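Side-chain contacts in methyl transferase from Methanosarcina acetivorans (Methanosarcina acetivorans, PDB 6MRO), which probably transfers a methyl group from S-adenosylmethionine to an acceptor substrate, and is seen here with the demethylated product S-adenosylhomocysteine and two calcium ions bound: residues D4-Y7 / P12-I15; A36-C41 / E45-L50; V103-L108 / L118-H123; M136-D141 / A156-T161; I175-S178 / G183-Q186. The protein carries 1 engineered substitution. All coordinates share one frame; numbering follows the deposited sequence.

Contact 1 of 5, residues D4-Y7 / P12-I15. With SAH (S-adenosyl-L-homocysteine), chain B.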
# COMPACT_ATOMS: atom_id res chain seq x y z
N ASP A 4 -3.67 11.77 12.14
CA ASP A 4 -5.03 12.21 12.43
C ASP A 4 -5.31 13.57 11.81
O ASP A 4 -6.43 13.85 11.37
CB ASP A 4 -5.29 12.24 13.93
CG ASP A 4 -4.89 10.95 14.60
OD1 ASP A 4 -5.40 9.89 14.19
OD2 ASP A 4 -4.13 11.00 15.59
N GLU A 5 -4.29 14.44 11.75
CA GLU A 5 -4.51 15.79 11.23
C GLU A 5 -4.89 15.75 9.75
O GLU A 5 -5.79 16.47 9.31
CB GLU A 5 -3.27 16.66 11.43
CG GLU A 5 -3.04 17.11 12.86
CD GLU A 5 -4.25 17.81 13.44
OE1 GLU A 5 -4.78 18.72 12.78
OE2 GLU A 5 -4.65 17.46 14.57
N VAL A 6 -4.20 14.92 8.96
CA VAL A 6 -4.46 14.94 7.53
C VAL A 6 -5.82 14.36 7.18
O VAL A 6 -6.39 14.72 6.15
CB VAL A 6 -3.33 14.22 6.75
CG1 VAL A 6 -1.95 14.76 7.17
CG2 VAL A 6 -3.41 12.74 6.94
N TYR A 7 -6.40 13.53 8.05
CA TYR A 7 -7.72 12.99 7.75
C TYR A 7 -8.85 13.86 8.30
O TYR A 7 -10.02 13.44 8.25
CB TYR A 7 -7.82 11.55 8.26
CG TYR A 7 -7.13 10.61 7.28
CD1 TYR A 7 -5.88 10.09 7.55
CD2 TYR A 7 -7.72 10.31 6.05
CE1 TYR A 7 -5.23 9.25 6.64
CE2 TYR A 7 -7.07 9.47 5.12
CZ TYR A 7 -5.83 8.94 5.43
OH TYR A 7 -5.20 8.11 4.52
N PRO A 12 -5.02 14.52 -0.62
CA PRO A 12 -4.99 14.36 -2.09
C PRO A 12 -5.04 12.93 -2.58
O PRO A 12 -5.52 12.70 -3.70
CB PRO A 12 -3.66 15.04 -2.46
CG PRO A 12 -3.57 16.14 -1.48
CD PRO A 12 -3.99 15.48 -0.18
N TRP A 13 -4.56 11.95 -1.80
CA TRP A 13 -4.61 10.55 -2.22
C TRP A 13 -5.97 9.91 -1.95
O TRP A 13 -6.20 8.76 -2.38
CB TRP A 13 -3.52 9.74 -1.49
CG TRP A 13 -3.70 9.81 0.01
CD1 TRP A 13 -4.51 9.03 0.78
CD2 TRP A 13 -3.07 10.74 0.89
NE1 TRP A 13 -4.43 9.43 2.10
CE2 TRP A 13 -3.55 10.47 2.20
CE3 TRP A 13 -2.14 11.78 0.72
CZ2 TRP A 13 -3.13 11.19 3.32
CZ3 TRP A 13 -1.73 12.50 1.84
CH2 TRP A 13 -2.22 12.20 3.11
N ASP A 14 -6.87 10.61 -1.25
CA ASP A 14 -8.07 9.98 -0.72
C ASP A 14 -9.18 9.98 -1.78
O ASP A 14 -10.23 10.60 -1.63
CB ASP A 14 -8.49 10.67 0.57
CG ASP A 14 -9.61 9.97 1.27
OD1 ASP A 14 -9.65 8.72 1.18
OD2 ASP A 14 -10.44 10.67 1.89
N ILE A 15 -8.92 9.25 -2.87
CA ILE A 15 -9.86 9.16 -3.97
C ILE A 15 -11.03 8.25 -3.61
O ILE A 15 -10.95 7.42 -2.70
CB ILE A 15 -9.17 8.70 -5.26
CG1 ILE A 15 -8.44 7.36 -5.04
CG2 ILE A 15 -8.22 9.78 -5.78
CD1 ILE A 15 -7.93 6.74 -6.34
N SAH B . -3.46 3.55 1.01
CA SAH B . -4.40 4.68 1.19
CB SAH B . -3.75 5.79 2.00
CG SAH B . -2.39 6.23 1.46
SD SAH B . -1.70 7.68 2.30
C SAH B . -4.89 5.23 -0.14
O SAH B . -4.39 4.84 -1.21
OXT SAH B . -5.78 6.09 -0.15
C5' SAH B . -0.57 6.78 3.41
C4' SAH B . -1.28 6.17 4.62
O4' SAH B . -0.32 5.51 5.43
C3' SAH B . -2.02 7.17 5.52
O3' SAH B . -3.36 6.73 5.64
C2' SAH B . -1.24 7.12 6.82
O2' SAH B . -2.02 7.33 7.99
C1' SAH B . -0.64 5.73 6.79
N9 SAH B . 0.59 5.54 7.57
C8 SAH B . 1.71 6.33 7.59
N7 SAH B . 2.62 5.76 8.40
C5 SAH B . 2.10 4.60 8.87
C6 SAH B . 2.59 3.62 9.73
N6 SAH B . 3.80 3.73 10.27
N1 SAH B . 1.80 2.54 10.03
C2 SAH B . 0.54 2.41 9.47
N3 SAH B . 0.05 3.39 8.63
C4 SAH B . 0.83 4.45 8.33
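One wall of the S-adenosylhomocysteine pocket is formed by the N-terminal segment, where Tyr7, just past helix 2-6, meets Trp13 in the loop that follows. Trp13 NE1 donates to Tyr7 OH at 2.9 Å, a fairly straight bond (158° at the hydrogen) with the oxygen close to the indole plane. Tyr7 OH in turn donates to SAH O3' of the ribose, only 2.6 Å away, with the sugar at the edge of the phenol ring. The two side chains cross at about a right angle. Val6 adds an apolar touch, its CG2 sitting at the edge of the benzo ring 3.9 Å from Trp13 CZ2. With CG lodged between the backbone N and the carbonyl carbon (chi1 59°), Trp13 turns one indole face to the ligand sulfur, and SAH SD lies 3.2 Å from its NE1. Trp13 also touches Phe176 of strand 167-177. Replacing this tryptophan by alanine would probably uncover the sulfur and take from the Tyr7 hydroxyl its NE1 donor, so that the phenol could turn more freely. Because Tyr7 OH accepts from the indole, its own proton is directed to the ribose, and one short relay ties Trp13, Tyr7 and the ribose together.

Contact 2 of 5, residues A36-C41 / E45-L50. With SAH (S-adenosyl-L-homocysteine), chain B.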
# COMPACT_ATOMS: atom_id res chain seq x y z
N ALA A 36 -4.92 -11.12 2.48
CA ALA A 36 -4.26 -9.92 1.98
C ALA A 36 -4.20 -8.87 3.08
O ALA A 36 -5.15 -8.71 3.84
CB ALA A 36 -4.99 -9.34 0.77
N LEU A 37 -3.08 -8.15 3.14
CA LEU A 37 -2.91 -7.01 4.04
C LEU A 37 -2.68 -5.73 3.25
O LEU A 37 -1.78 -5.67 2.41
CB LEU A 37 -1.72 -7.26 4.98
CG LEU A 37 -1.32 -6.11 5.90
CD1 LEU A 37 -2.33 -5.95 7.03
CD2 LEU A 37 0.04 -6.43 6.51
N ASP A 38 -3.47 -4.71 3.53
CA ASP A 38 -3.27 -3.39 2.93
C ASP A 38 -2.60 -2.53 4.00
O ASP A 38 -3.25 -2.17 4.99
CB ASP A 38 -4.60 -2.79 2.46
CG ASP A 38 -4.44 -1.42 1.78
OD1 ASP A 38 -3.38 -0.79 1.95
OD2 ASP A 38 -5.37 -0.97 1.08
N ILE A 39 -1.30 -2.24 3.84
CA ILE A 39 -0.55 -1.49 4.85
C ILE A 39 -0.72 0.00 4.57
O ILE A 39 -0.55 0.46 3.44
CB ILE A 39 0.93 -1.92 4.88
CG1 ILE A 39 1.58 -1.87 3.51
CG2 ILE A 39 1.07 -3.34 5.44
CD1 ILE A 39 3.12 -2.18 3.56
N GLY A 40 -1.09 0.76 5.60
CA GLY A 40 -1.43 2.16 5.41
C GLY A 40 -2.67 2.30 4.55
O GLY A 40 -2.66 3.03 3.56
N CYS A 41 -3.73 1.60 4.93
CA CYS A 41 -4.88 1.42 4.05
C CYS A 41 -5.76 2.66 3.92
O CYS A 41 -6.65 2.66 3.06
CB CYS A 41 -5.73 0.25 4.54
SG CYS A 41 -6.44 0.54 6.20
N GLU A 45 -10.46 2.03 0.19
CA GLU A 45 -10.94 1.71 -1.16
C GLU A 45 -10.24 0.46 -1.73
O GLU A 45 -10.91 -0.46 -2.22
CB GLU A 45 -10.76 2.90 -2.10
CG GLU A 45 -11.64 4.06 -1.75
CD GLU A 45 -13.11 3.82 -2.10
OE1 GLU A 45 -13.95 4.55 -1.54
OE2 GLU A 45 -13.42 2.93 -2.92
N ASN A 46 -8.91 0.41 -1.66
CA ASN A 46 -8.23 -0.75 -2.23
C ASN A 46 -8.54 -2.01 -1.44
O ASN A 46 -8.69 -3.09 -2.02
CB ASN A 46 -6.72 -0.51 -2.27
CG ASN A 46 -6.32 0.55 -3.27
OD1 ASN A 46 -6.88 0.61 -4.36
ND2 ASN A 46 -5.31 1.35 -2.93
N ALA A 47 -8.64 -1.89 -0.12
CA ALA A 47 -8.89 -3.06 0.71
C ALA A 47 -10.27 -3.64 0.42
O ALA A 47 -10.42 -4.86 0.30
CB ALA A 47 -8.78 -2.67 2.19
N ILE A 48 -11.27 -2.77 0.27
CA ILE A 48 -12.61 -3.24 -0.05
C ILE A 48 -12.62 -3.90 -1.42
O ILE A 48 -13.28 -4.92 -1.64
CB ILE A 48 -13.61 -2.06 0.04
CG1 ILE A 48 -13.79 -1.65 1.51
CG2 ILE A 48 -14.94 -2.44 -0.58
CD1 ILE A 48 -14.53 -0.34 1.71
N MET A 49 -11.88 -3.34 -2.37
CA MET A 49 -11.82 -3.95 -3.70
C MET A 49 -11.28 -5.37 -3.62
O MET A 49 -11.83 -6.29 -4.24
CB MET A 49 -10.97 -3.07 -4.61
CG MET A 49 -11.00 -3.51 -6.05
SD MET A 49 -9.65 -4.65 -6.33
CE MET A 49 -8.23 -3.57 -6.18
N LEU A 50 -10.20 -5.58 -2.87
CA LEU A 50 -9.64 -6.92 -2.73
C LEU A 50 -10.65 -7.86 -2.08
O LEU A 50 -10.78 -9.02 -2.48
CB LEU A 50 -8.36 -6.87 -1.89
CG LEU A 50 -7.12 -6.33 -2.61
CD1 LEU A 50 -5.87 -6.51 -1.76
CD2 LEU A 50 -6.98 -7.03 -3.94
N SAH B . -3.46 3.55 1.01
CA SAH B . -4.40 4.68 1.19
CB SAH B . -3.75 5.79 2.00
CG SAH B . -2.39 6.23 1.46
SD SAH B . -1.70 7.68 2.30
C SAH B . -4.89 5.23 -0.14
O SAH B . -4.39 4.84 -1.21
OXT SAH B . -5.78 6.09 -0.15
C5' SAH B . -0.57 6.78 3.41
C4' SAH B . -1.28 6.17 4.62
O4' SAH B . -0.32 5.51 5.43
C3' SAH B . -2.02 7.17 5.52
O3' SAH B . -3.36 6.73 5.64
C2' SAH B . -1.24 7.12 6.82
O2' SAH B . -2.02 7.33 7.99
C1' SAH B . -0.64 5.73 6.79
N9 SAH B . 0.59 5.54 7.57
C8 SAH B . 1.71 6.33 7.59
N7 SAH B . 2.62 5.76 8.40
C5 SAH B . 2.10 4.60 8.87
C6 SAH B . 2.59 3.62 9.73
N6 SAH B . 3.80 3.73 10.27
N1 SAH B . 1.80 2.54 10.03
C2 SAH B . 0.54 2.41 9.47
N3 SAH B . 0.05 3.39 8.63
C4 SAH B . 0.83 4.45 8.33
O HOH W 1 -7.56 0.39 1.48
O HOH W 2 -4.96 1.41 -0.11
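Asn46 and Ala47 meet Asp38 where the first turn of helix 45-50 lies over the end of strand 36-39. Asn46 brings its CB to 3.6 Å from Asp38 OD2, while its amide, turned 31° from the carboxylate plane, reaches the same oxygen through water: ND2 donates to a water that donates to OD2 and accepts from the amino N of S-adenosylhomocysteine. The other end of that amide, OD1, is held by Gln19 N. Ala47 follows, its small CB fitting 4.0 Å from Asp38 OD2. A second water accepts from Ala47 N and donates to Asp38 OD2 and Cys41 O, tying the helix start to the loop after the strand. Asp38 CG is anti to its own backbone nitrogen (chi1 -178°), which carries OD2 to the two waters; the buried OD2 thus accepts from both, and the carboxylate would probably favour a positively charged ligand amine. A turn further on, in one of its two conformers, Leu50 CD1 lies 3.9 Å from Ala36 CB. Gly40 O accepts directly from SAH N at 2.7 Å. Strand, glycine-containing loop and nearly antiparallel helix open the first beta-alpha-beta unit of a Rossmann-like methyltransferase fold, the usual seat of the cofactor's amino acid end.

Contact 3 of 5, residues V103-L108 / L118-H123. With SAH (S-adenosyl-L-homocysteine), chain B.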
# COMPACT_ATOMS: atom_id res chain seq x y z
N VAL A 103 0.59 -8.54 0.24
CA VAL A 103 0.61 -7.22 0.88
C VAL A 103 0.51 -6.18 -0.22
O VAL A 103 1.30 -6.22 -1.18
CB VAL A 103 1.88 -6.99 1.72
CG1 VAL A 103 1.90 -5.53 2.24
CG2 VAL A 103 1.95 -7.98 2.90
N ILE A 104 -0.44 -5.24 -0.08
CA ILE A 104 -0.53 -4.09 -0.99
C ILE A 104 -0.16 -2.82 -0.25
O ILE A 104 -0.46 -2.63 0.92
CB ILE A 104 -1.90 -3.95 -1.70
CG1 ILE A 104 -3.03 -3.62 -0.71
CG2 ILE A 104 -2.21 -5.19 -2.54
CD1 ILE A 104 -4.33 -3.19 -1.41
N ASP A 105 0.50 -1.91 -0.98
CA ASP A 105 1.07 -0.70 -0.40
C ASP A 105 0.75 0.40 -1.41
O ASP A 105 1.36 0.47 -2.46
CB ASP A 105 2.57 -0.92 -0.19
CG ASP A 105 3.32 0.32 0.25
OD1 ASP A 105 4.38 0.10 0.87
OD2 ASP A 105 2.88 1.47 0.02
N SER A 106 -0.27 1.22 -1.10
CA SER A 106 -0.74 2.26 -2.01
C SER A 106 -0.36 3.59 -1.37
O SER A 106 -1.15 4.19 -0.64
CB SER A 106 -2.28 2.14 -2.25
OG SER A 106 -2.80 3.20 -3.07
N GLY A 107 0.87 4.04 -1.62
CA GLY A 107 1.34 5.29 -1.06
C GLY A 107 1.94 5.26 0.34
O GLY A 107 2.27 6.34 0.87
N LEU A 108 2.09 4.09 0.97
CA LEU A 108 2.73 4.08 2.29
C LEU A 108 4.25 4.16 2.18
O LEU A 108 4.88 5.01 2.82
CB LEU A 108 2.32 2.84 3.08
CG LEU A 108 3.03 2.67 4.44
CD1 LEU A 108 2.82 3.92 5.35
CD2 LEU A 108 2.61 1.38 5.19
N LEU A 118 14.63 0.44 6.39
CA LEU A 118 15.08 -0.93 6.60
C LEU A 118 14.11 -1.69 7.49
O LEU A 118 13.70 -2.81 7.17
CB LEU A 118 16.50 -0.96 7.19
CG LEU A 118 16.90 -2.23 7.97
CD1 LEU A 118 16.91 -3.47 7.08
CD2 LEU A 118 18.26 -2.06 8.67
N LEU A 119 13.74 -1.09 8.62
CA LEU A 119 12.74 -1.68 9.51
C LEU A 119 11.45 -1.97 8.76
O LEU A 119 10.84 -3.04 8.95
CB LEU A 119 12.48 -0.74 10.69
CG LEU A 119 11.56 -1.22 11.80
CD1 LEU A 119 12.16 -2.46 12.43
CD2 LEU A 119 11.34 -0.13 12.84
N PHE A 120 11.01 -1.04 7.92
CA PHE A 120 9.79 -1.24 7.14
C PHE A 120 9.89 -2.50 6.29
O PHE A 120 9.02 -3.37 6.35
CB PHE A 120 9.54 0.00 6.29
CG PHE A 120 8.38 -0.12 5.34
CD1 PHE A 120 8.59 -0.45 4.01
CD2 PHE A 120 7.08 0.12 5.77
CE1 PHE A 120 7.53 -0.54 3.13
CE2 PHE A 120 6.01 0.02 4.89
CZ PHE A 120 6.24 -0.30 3.56
N THR A 121 10.96 -2.62 5.50
CA THR A 121 11.12 -3.80 4.65
C THR A 121 11.11 -5.08 5.48
O THR A 121 10.51 -6.08 5.07
CB THR A 121 12.41 -3.71 3.82
OG1 THR A 121 13.55 -3.67 4.69
CG2 THR A 121 12.41 -2.50 2.94
N ARG A 122 11.75 -5.07 6.63
CA ARG A 122 11.81 -6.28 7.44
C ARG A 122 10.46 -6.71 7.98
O ARG A 122 10.18 -7.85 8.03
CB ARG A 122 12.88 -6.21 8.56
CG ARG A 122 12.91 -7.46 9.46
CD ARG A 122 14.16 -8.38 9.33
NE ARG A 122 14.03 -9.75 9.90
CZ ARG A 122 14.62 -10.21 11.01
NH1 ARG A 122 15.41 -9.43 11.73
NH2 ARG A 122 14.42 -11.44 11.42
N HIS A 123 9.64 -5.75 8.37
CA HIS A 123 8.33 -6.11 8.89
C HIS A 123 7.42 -6.62 7.80
O HIS A 123 6.68 -7.60 8.00
CB HIS A 123 7.70 -4.90 9.60
CG HIS A 123 8.04 -4.83 11.05
ND1 HIS A 123 9.16 -4.19 11.52
CD2 HIS A 123 7.43 -5.37 12.13
CE1 HIS A 123 9.22 -4.31 12.83
NE2 HIS A 123 8.18 -5.03 13.23
N SAH B . -3.46 3.55 1.01
CA SAH B . -4.40 4.68 1.19
CB SAH B . -3.75 5.79 2.00
CG SAH B . -2.39 6.23 1.46
SD SAH B . -1.70 7.68 2.30
C SAH B . -4.89 5.23 -0.14
O SAH B . -4.39 4.84 -1.21
OXT SAH B . -5.78 6.09 -0.15
C5' SAH B . -0.57 6.78 3.41
C4' SAH B . -1.28 6.17 4.62
O4' SAH B . -0.32 5.51 5.43
C3' SAH B . -2.02 7.17 5.52
O3' SAH B . -3.36 6.73 5.64
C2' SAH B . -1.24 7.12 6.82
O2' SAH B . -2.02 7.33 7.99
C1' SAH B . -0.64 5.73 6.79
N9 SAH B . 0.59 5.54 7.57
C8 SAH B . 1.71 6.33 7.59
N7 SAH B . 2.62 5.76 8.40
C5 SAH B . 2.10 4.60 8.87
C6 SAH B . 2.59 3.62 9.73
N6 SAH B . 3.80 3.73 10.27
N1 SAH B . 1.80 2.54 10.03
C2 SAH B . 0.54 2.41 9.47
N3 SAH B . 0.05 3.39 8.63
C4 SAH B . 0.83 4.45 8.33
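Phe120 points its ring edge at two side chains, Asp105 of the strand and Leu108 just after it. Its CG stands opposite the backbone nitrogen across the CA-CB bond (chi1 175°), which sends the ring off helix 118-123 toward the sheet. Asp105, likewise extended at its first torsion, reaches toward it from the sheet and sets OD1 3.3 Å from Phe120 CZ, near the ring plane, with carboxylate and ring planes 75° apart. The electropositive ring edge suits an oxygen there, and Tyr134 OH hydrogen-bonds the same OD1. Asp105 OD2 accepts from Phe109 N and weakly from Leu108 N, which fixes the carboxylate. In this Rossmann-like fold, strand 100-106 leads into a loop that contacts S-adenosylhomocysteine. Ser106 grips the ligand twice, OG donating to SAH O and its backbone O accepting from SAH N, each at 2.9 Å. Leu108 forks between helix and ligand: chi2 57° places CD2 3.7 Å from Phe120 CE2 and CD1 3.5 Å from SAH C8. An alanine at Leu108 would probably leave both the adenine side and the phenylalanine edge without this apolar neighbour.

Contact 4 of 5, residues M136-D141 / A156-T161. With CA (calcium ion), chain D; CA (calcium ion), chain C.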
# COMPACT_ATOMS: atom_id res chain seq x y z
N MET A 136 3.48 -2.59 -4.61
CA MET A 136 3.68 -1.26 -4.06
C MET A 136 3.55 -0.22 -5.16
O MET A 136 4.13 -0.37 -6.23
CB MET A 136 5.04 -1.16 -3.37
CG MET A 136 5.32 0.17 -2.69
SD MET A 136 6.00 1.44 -3.80
CE MET A 136 7.67 0.80 -3.97
N LEU A 137 2.78 0.82 -4.88
CA LEU A 137 2.55 1.91 -5.81
C LEU A 137 3.12 3.20 -5.25
O LEU A 137 2.82 3.56 -4.10
CB LEU A 137 1.05 2.03 -6.09
CG LEU A 137 0.51 3.18 -6.94
CD1 LEU A 137 0.87 2.95 -8.38
CD2 LEU A 137 -1.03 3.25 -6.76
N CYS A 138 3.92 3.89 -6.05
CA CYS A 138 4.53 5.14 -5.61
C CYS A 138 4.73 6.07 -6.80
O CYS A 138 4.69 5.65 -7.96
CB CYS A 138 5.86 4.86 -4.88
SG CYS A 138 7.11 4.07 -5.95
N PHE A 139 4.93 7.35 -6.50
CA PHE A 139 5.24 8.30 -7.56
C PHE A 139 6.63 8.02 -8.11
O PHE A 139 7.55 7.68 -7.36
CB PHE A 139 5.16 9.73 -7.02
CG PHE A 139 3.79 10.12 -6.56
CD1 PHE A 139 2.71 10.04 -7.42
CD2 PHE A 139 3.58 10.55 -5.27
CE1 PHE A 139 1.43 10.38 -7.00
CE2 PHE A 139 2.31 10.91 -4.84
CZ PHE A 139 1.23 10.82 -5.72
N SER A 140 6.79 8.18 -9.42
CA SER A 140 8.04 7.81 -10.07
C SER A 140 9.01 8.99 -10.12
O SER A 140 8.61 10.15 -10.28
CB SER A 140 7.80 7.27 -11.49
OG SER A 140 7.08 8.19 -12.29
N ASP A 141 10.29 8.66 -10.00
CA ASP A 141 11.38 9.63 -10.01
C ASP A 141 12.32 9.25 -11.15
O ASP A 141 13.06 8.26 -11.05
CB ASP A 141 12.11 9.63 -8.67
CG ASP A 141 13.31 10.55 -8.64
OD1 ASP A 141 13.62 11.22 -9.65
OD2 ASP A 141 13.95 10.61 -7.57
N ALA A 156 16.07 2.65 -9.27
CA ALA A 156 17.26 2.32 -8.51
C ALA A 156 16.98 2.33 -7.01
O ALA A 156 17.40 1.43 -6.28
CB ALA A 156 18.40 3.28 -8.86
N GLU A 157 16.27 3.36 -6.54
CA GLU A 157 15.91 3.43 -5.13
C GLU A 157 15.02 2.26 -4.74
O GLU A 157 15.21 1.66 -3.68
CB GLU A 157 15.24 4.77 -4.83
CG GLU A 157 16.18 5.96 -5.04
CD GLU A 157 15.45 7.30 -5.24
OE1 GLU A 157 16.12 8.35 -5.15
OE2 GLU A 157 14.24 7.29 -5.49
N ILE A 158 14.07 1.90 -5.60
CA ILE A 158 13.18 0.77 -5.32
C ILE A 158 13.98 -0.53 -5.28
O ILE A 158 13.86 -1.33 -4.34
CB ILE A 158 12.05 0.71 -6.36
CG1 ILE A 158 11.11 1.91 -6.16
CG2 ILE A 158 11.25 -0.60 -6.25
CD1 ILE A 158 10.07 2.06 -7.26
N GLU A 159 14.86 -0.70 -6.27
CA GLU A 159 15.69 -1.88 -6.36
C GLU A 159 16.62 -2.00 -5.15
O GLU A 159 16.77 -3.08 -4.58
CB GLU A 159 16.52 -1.86 -7.65
CG GLU A 159 15.72 -2.21 -8.90
CD GLU A 159 16.58 -2.25 -10.15
OE1 GLU A 159 17.27 -3.28 -10.36
OE2 GLU A 159 16.58 -1.27 -10.91
N SER A 160 17.23 -0.88 -4.77
CA SER A 160 18.14 -0.87 -3.63
C SER A 160 17.41 -1.20 -2.33
O SER A 160 17.96 -1.89 -1.46
CB SER A 160 18.82 0.48 -3.52
OG SER A 160 19.71 0.48 -2.42
N THR A 161 16.17 -0.73 -2.20
CA THR A 161 15.40 -0.92 -0.97
C THR A 161 14.87 -2.35 -0.84
O THR A 161 14.95 -2.94 0.24
CB THR A 161 14.24 0.07 -0.93
OG1 THR A 161 14.76 1.41 -0.93
CG2 THR A 161 13.39 -0.15 0.30
CA CA D . 14.11 10.07 -5.28
CA CA C . 15.67 12.22 -8.34
O HOH W 3 16.83 10.29 -8.94
O HOH W 4 13.14 12.22 -5.02
O HOH W 5 13.48 9.54 -2.95
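The carboxylates of Asp141 and Glu157 are the flat groups that meet here, and each presents its oxygen edge to calcium. Asp141 holds one ion with both oxygens, OD1 at 2.6 Å and OD2 at 2.5 Å, and its OD2 also binds the second ion at 2.4 Å, thus bridging the pair. Glu157 grips that second ion from the helix side with OE1 at 2.6 Å and OE2 at 2.8 Å. The glutamate chain runs extended beyond CG (chi2 159°), a length that lets a residue on helix 156-161 reach a metal held by Asp141. Two waters share the second ion and one binds the first; Glu143, Gly145, Glu146, Glu148 and Arg152 complete the sites, and Ser154 N donates to Glu157 OE2. Away from the metals the contact turns apolar. Ile158 lays CD1 against Cys138 SG at 3.8 Å, and its CG1 lies 4.2 Å from Met136 CE, so branched, sulfur-bearing and flexible side chains close the space between sheet and helix. Asp141 OD2 and Glu157 OE2 do not bond each other; calcium between them probably offsets the repulsion of the like charges. By sharing one calcium, Asp141 OD2 and the bidentate Glu157 link the segment that follows the sheet strand to the helix.

Contact 5 of 5, residues I175-S178 / G183-Q186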
# COMPACT_ATOMS: atom_id res chain seq x y z
N ILE A 175 -0.07 4.82 -13.61
CA ILE A 175 -0.67 6.10 -13.27
C ILE A 175 -1.16 6.02 -11.83
O ILE A 175 -1.58 4.96 -11.37
CB ILE A 175 -1.82 6.44 -14.24
CG1 ILE A 175 -1.26 6.87 -15.59
CG2 ILE A 175 -2.72 7.52 -13.66
CD1 ILE A 175 -0.22 7.95 -15.47
N PHE A 176 -1.04 7.13 -11.10
CA PHE A 176 -1.57 7.25 -9.75
C PHE A 176 -2.69 8.28 -9.78
O PHE A 176 -2.47 9.43 -10.21
CB PHE A 176 -0.48 7.67 -8.76
CG PHE A 176 -0.93 7.75 -7.33
CD1 PHE A 176 -0.71 6.69 -6.46
CD2 PHE A 176 -1.57 8.89 -6.85
CE1 PHE A 176 -1.12 6.76 -5.14
CE2 PHE A 176 -1.98 8.97 -5.53
CZ PHE A 176 -1.76 7.90 -4.67
N ASP A 177 -3.90 7.88 -9.39
CA ASP A 177 -5.01 8.82 -9.39
C ASP A 177 -4.92 9.71 -8.17
O ASP A 177 -4.62 9.25 -7.06
CB ASP A 177 -6.37 8.10 -9.41
CG ASP A 177 -6.77 7.65 -10.80
OD1 ASP A 177 -6.04 7.97 -11.77
OD2 ASP A 177 -7.82 6.98 -10.91
N SER A 178 -5.19 11.00 -8.36
CA SER A 178 -5.03 11.97 -7.29
C SER A 178 -6.17 12.97 -7.34
O SER A 178 -6.77 13.23 -8.39
CB SER A 178 -3.68 12.68 -7.39
OG SER A 178 -3.56 13.78 -6.49
N GLY A 183 -4.66 15.19 -11.92
CA GLY A 183 -5.29 14.05 -11.26
C GLY A 183 -4.71 12.71 -11.63
O GLY A 183 -5.12 11.69 -11.07
N ARG A 184 -3.78 12.68 -12.58
CA ARG A 184 -3.05 11.48 -12.97
C ARG A 184 -1.57 11.81 -12.89
O ARG A 184 -1.08 12.67 -13.63
CB ARG A 184 -3.47 11.03 -14.37
CG ARG A 184 -4.91 10.56 -14.46
CD ARG A 184 -5.54 11.07 -15.75
NE ARG A 184 -6.54 10.15 -16.29
CZ ARG A 184 -7.73 10.52 -16.75
NH1 ARG A 184 -8.08 11.80 -16.76
NH2 ARG A 184 -8.57 9.60 -17.23
N ARG A 185 -0.88 11.16 -11.96
CA ARG A 185 0.54 11.38 -11.71
C ARG A 185 1.31 10.16 -12.19
O ARG A 185 0.85 9.03 -12.02
CB ARG A 185 0.80 11.60 -10.22
CG ARG A 185 0.14 12.83 -9.63
CD ARG A 185 1.10 14.00 -9.58
NE ARG A 185 2.47 13.58 -9.28
CZ ARG A 185 3.10 13.84 -8.14
NH1 ARG A 185 4.36 13.44 -7.96
NH2 ARG A 185 2.48 14.50 -7.17
N GLN A 186 2.48 10.39 -12.79
CA GLN A 186 3.32 9.27 -13.22
C GLN A 186 3.80 8.49 -12.00
O GLN A 186 4.22 9.06 -11.00
CB GLN A 186 4.53 9.77 -14.02
CG GLN A 186 4.20 10.20 -15.44
CD GLN A 186 5.44 10.52 -16.22
OE1 GLN A 186 6.51 10.71 -15.65
NE2 GLN A 186 5.30 10.59 -17.55
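Ile175 keeps CG2 anti to its backbone nitrogen while CG1 stands beside it (chi1 -75°), and this sets CG2 against the aliphatic start of Arg184, 3.7 Å from CB. Asp177, with chi1 -81°, lies alongside Arg184 and points the same way, OD1 3.9 Å from Arg184 CG; it meets only the aliphatic part of the arginine, the charged groups staying apart, and its OD2 is held by His17 NE2. These side chains share one face of the hairpin, while Phe176 and Arg185 point to the other. Between them the backbones form the antiparallel hydrogen-bonded pair: Phe176 N donates to Arg185 O at 2.8 Å and Arg185 N to Phe176 O at 2.9 Å. Toward the turn, Ser178 N donates to Gly183 O at 2.8 Å. Glycine suits this spot because a CB would sit tightly against Ser178 O. Strands 167-177 and 184-193 form the C-terminal hairpin of the sheet, with 167-177 at the outer edge and 184-193 next to strand 132-139; there Phe139 takes the Phe176 ring edge-to-face and forms a cation-pi pair with Arg185.

Overall arrangement
From the N terminus, contact 1 closes the short loop after helix 2-6, and contact 2 the turn from strand 35-39 into helix 45-51. Contact 3 spans the link from strand 100-106 to helix 114-127, contact 4 the calcium-binding loop between strand 132-139 and helix 155-162, and contact 5 the final hairpin turn. All five follow in series; none nests or crosses. Contacts 1, 2 and 3 meet at S-adenosylhomocysteine. Backbone pairing joins neighbouring strands of contacts 2 and 3, then 3 and 4, while Ser140 and Gln186 join 4 to 5. Ile15 packing on Asp177 brings contact 5 back against contact 1, linking hairpin and N-terminal segment.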